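Local coordinates for protein elongation factor G (Thermus thermophilus, PDB 2DY1) that probably acts as a GTP-hydrolysing translation elongation factor and is captured here with GTP and a magnesium ion bound, at residues Lys236-Ala241 against Leu247-Leu252. Sequence-based numbering, arbitrary orientation.
Sequences KAFHEA and LYPVAL
Phe-238 reaches from the helix to the ring of Pro-249, and one helical turn later Ala-241 meets Leu-247; these two apolar pairs pack helix 231-243 against Leu-247, which leads into strand 248-252, and against Pro-249 within that strand, in the P-loop GTPase domain. The strand lies inside the mixed sheet of that domain, between strands 129-134 and 156-165, and a short connection joins the helix to it. No hydrogen bond links the two segments; the side chains meet through apolar contacts alone, and all four residues are buried.

The CA-CB bond of Phe-238 does not aim at the strand, but with CG anti to the backbone N (chi1 169°) the far end of the ring swings over to it. There CZ of Phe-238 lies 3.8 Å from CG of Pro-249, and CE1 of Phe-238 is almost as near to that same CG, at 3.9 Å. The two side chains meet at a slant, with the CG corner of the proline ring set against the CE1-CZ side of the phenyl ring. Beyond the pair, Ala-271 of helix 261-271 touches both rings, while Leu-157 of the adjoining strand also packs on Phe-238.

Ala-241 and Leu-247 point their CB atoms toward one another's segments. Leucine CG stands beside its own backbone N (chi1 -71°), and the branch turned to the helix brings CD1 of Leu-247 to 3.8 Å from CB of Ala-241, with CG of Leu-247 4.0 Å from that methyl.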
loop_
_atom_site.group_PDB
_atom_site.type_symbol
_atom_site.label_atom_id
_atom_site.label_comp_id
_atom_site.label_asym_id
_atom_site.label_seq_id
_atom_site.Cartn_x
_atom_site.Cartn_y
_atom_site.Cartn_z
ATOM N N LYS A 236 2.427 -33.746 15.176
ATOM C CA LYS A 236 3.680 -33.239 14.630
ATOM C C LYS A 236 3.616 -33.083 13.120
ATOM O O LYS A 236 4.127 -32.112 12.569
ATOM C CB LYS A 236 4.848 -34.158 15.017
ATOM C CG LYS A 236 5.140 -34.156 16.517
ATOM C CD LYS A 236 6.343 -35.025 16.882
ATOM C CE LYS A 236 6.649 -34.934 18.376
ATOM N NZ LYS A 236 7.809 -35.784 18.782
ATOM N N ALA A 237 2.978 -34.027 12.436
ATOM C CA ALA A 237 2.865 -33.934 10.996
ATOM C C ALA A 237 2.005 -32.721 10.614
ATOM O O ALA A 237 2.329 -32.001 9.674
ATOM C CB ALA A 237 2.258 -35.211 10.426
ATOM N N PHE A 238 0.917 -32.526 11.355
ATOM C CA PHE A 238 0.003 -31.393 11.143
ATOM C C PHE A 238 0.778 -30.081 11.262
ATOM O O PHE A 238 0.735 -29.257 10.351
ATOM C CB PHE A 238 -1.115 -31.435 12.188
ATOM C CG PHE A 238 -1.961 -30.180 12.242
ATOM C CD1 PHE A 238 -2.743 -29.812 11.163
ATOM C CD2 PHE A 238 -1.977 -29.398 13.390
ATOM C CE1 PHE A 238 -3.555 -28.657 11.222
ATOM C CE2 PHE A 238 -2.781 -28.241 13.461
ATOM C CZ PHE A 238 -3.565 -27.882 12.377
ATOM N N HIS A 239 1.494 -29.912 12.365
ATOM C CA HIS A 239 2.281 -28.691 12.598
ATOM C C HIS A 239 3.314 -28.474 11.496
ATOM O O HIS A 239 3.522 -27.356 11.019
ATOM C CB HIS A 239 3.001 -28.775 13.944
ATOM C CG HIS A 239 3.646 -27.490 14.364
ATOM N ND1 HIS A 239 2.957 -26.487 15.020
ATOM C CD2 HIS A 239 4.913 -27.037 14.211
ATOM C CE1 HIS A 239 3.775 -25.475 15.251
ATOM N NE2 HIS A 239 4.968 -25.783 14.771
ATOM N N GLU A 240 3.960 -29.555 11.070
ATOM C CA GLU A 240 4.974 -29.445 10.042
ATOM C C GLU A 240 4.372 -29.087 8.692
ATOM O O GLU A 240 4.947 -28.309 7.926
ATOM C CB GLU A 240 5.752 -30.776 9.983
ATOM C CG GLU A 240 6.930 -30.800 9.045
ATOM C CD GLU A 240 8.034 -29.829 9.422
ATOM O OE1 GLU A 240 8.067 -29.334 10.575
ATOM O OE2 GLU A 240 8.882 -29.579 8.545
ATOM N N ALA A 241 3.191 -29.627 8.393
ATOM C CA ALA A 241 2.557 -29.322 7.126
ATOM C C ALA A 241 2.126 -27.849 7.072
ATOM O O ALA A 241 2.236 -27.207 6.033
ATOM C CB ALA A 241 1.331 -30.225 6.894
ATOM N N LEU A 247 -0.884 -27.041 4.208
ATOM C CA LEU A 247 -2.255 -27.189 4.685
ATOM C C LEU A 247 -2.635 -25.869 5.336
ATOM O O LEU A 247 -1.811 -25.245 5.991
ATOM C CB LEU A 247 -2.380 -28.307 5.710
ATOM C CG LEU A 247 -2.243 -29.763 5.211
ATOM C CD1 LEU A 247 -2.371 -30.704 6.407
ATOM C CD2 LEU A 247 -3.300 -30.061 4.148
ATOM N N TYR A 248 -3.891 -25.474 5.167
ATOM C CA TYR A 248 -4.389 -24.222 5.732
ATOM C C TYR A 248 -5.554 -24.557 6.668
ATOM O O TYR A 248 -6.671 -24.774 6.210
ATOM C CB TYR A 248 -4.886 -23.314 4.606
ATOM C CG TYR A 248 -3.859 -23.084 3.509
ATOM C CD1 TYR A 248 -4.188 -23.305 2.173
ATOM C CD2 TYR A 248 -2.562 -22.658 3.813
ATOM C CE1 TYR A 248 -3.255 -23.116 1.156
ATOM C CE2 TYR A 248 -1.624 -22.468 2.804
ATOM C CZ TYR A 248 -1.983 -22.702 1.478
ATOM O OH TYR A 248 -1.046 -22.522 0.481
ATOM N N PRO A 249 -5.314 -24.591 7.985
ATOM C CA PRO A 249 -6.410 -24.914 8.909
ATOM C C PRO A 249 -7.532 -23.891 8.811
ATOM O O PRO A 249 -7.259 -22.706 8.617
ATOM C CB PRO A 249 -5.757 -24.852 10.283
ATOM C CG PRO A 249 -4.280 -25.054 10.008
ATOM C CD PRO A 249 -4.065 -24.304 8.714
ATOM N N VAL A 250 -8.778 -24.357 8.942
ATOM C CA VAL A 250 -9.931 -23.462 8.913
ATOM C C VAL A 250 -10.650 -23.600 10.251
ATOM O O VAL A 250 -11.141 -24.678 10.617
ATOM C CB VAL A 250 -10.918 -23.833 7.779
ATOM C CG1 VAL A 250 -12.106 -22.854 7.767
ATOM C CG2 VAL A 250 -10.213 -23.804 6.441
ATOM N N ALA A 251 -10.701 -22.497 10.987
ATOM C CA ALA A 251 -11.338 -22.453 12.286
ATOM C C ALA A 251 -12.592 -21.587 12.203
ATOM O O ALA A 251 -12.765 -20.808 11.270
ATOM C CB ALA A 251 -10.372 -21.864 13.323
ATOM N N LEU A 252 -13.457 -21.763 13.187
ATOM C CA LEU A 252 -14.693 -21.003 13.269
ATOM C C LEU A 252 -14.695 -20.248 14.590
ATOM O O LEU A 252 -14.556 -20.860 15.657
ATOM C CB LEU A 252 -15.867 -21.998 13.213
ATOM C CG LEU A 252 -17.339 -21.615 13.201
ATOM C CD1 LEU A 252 -17.667 -20.648 12.069
ATOM C CD2 LEU A 252 -18.124 -22.925 13.029
#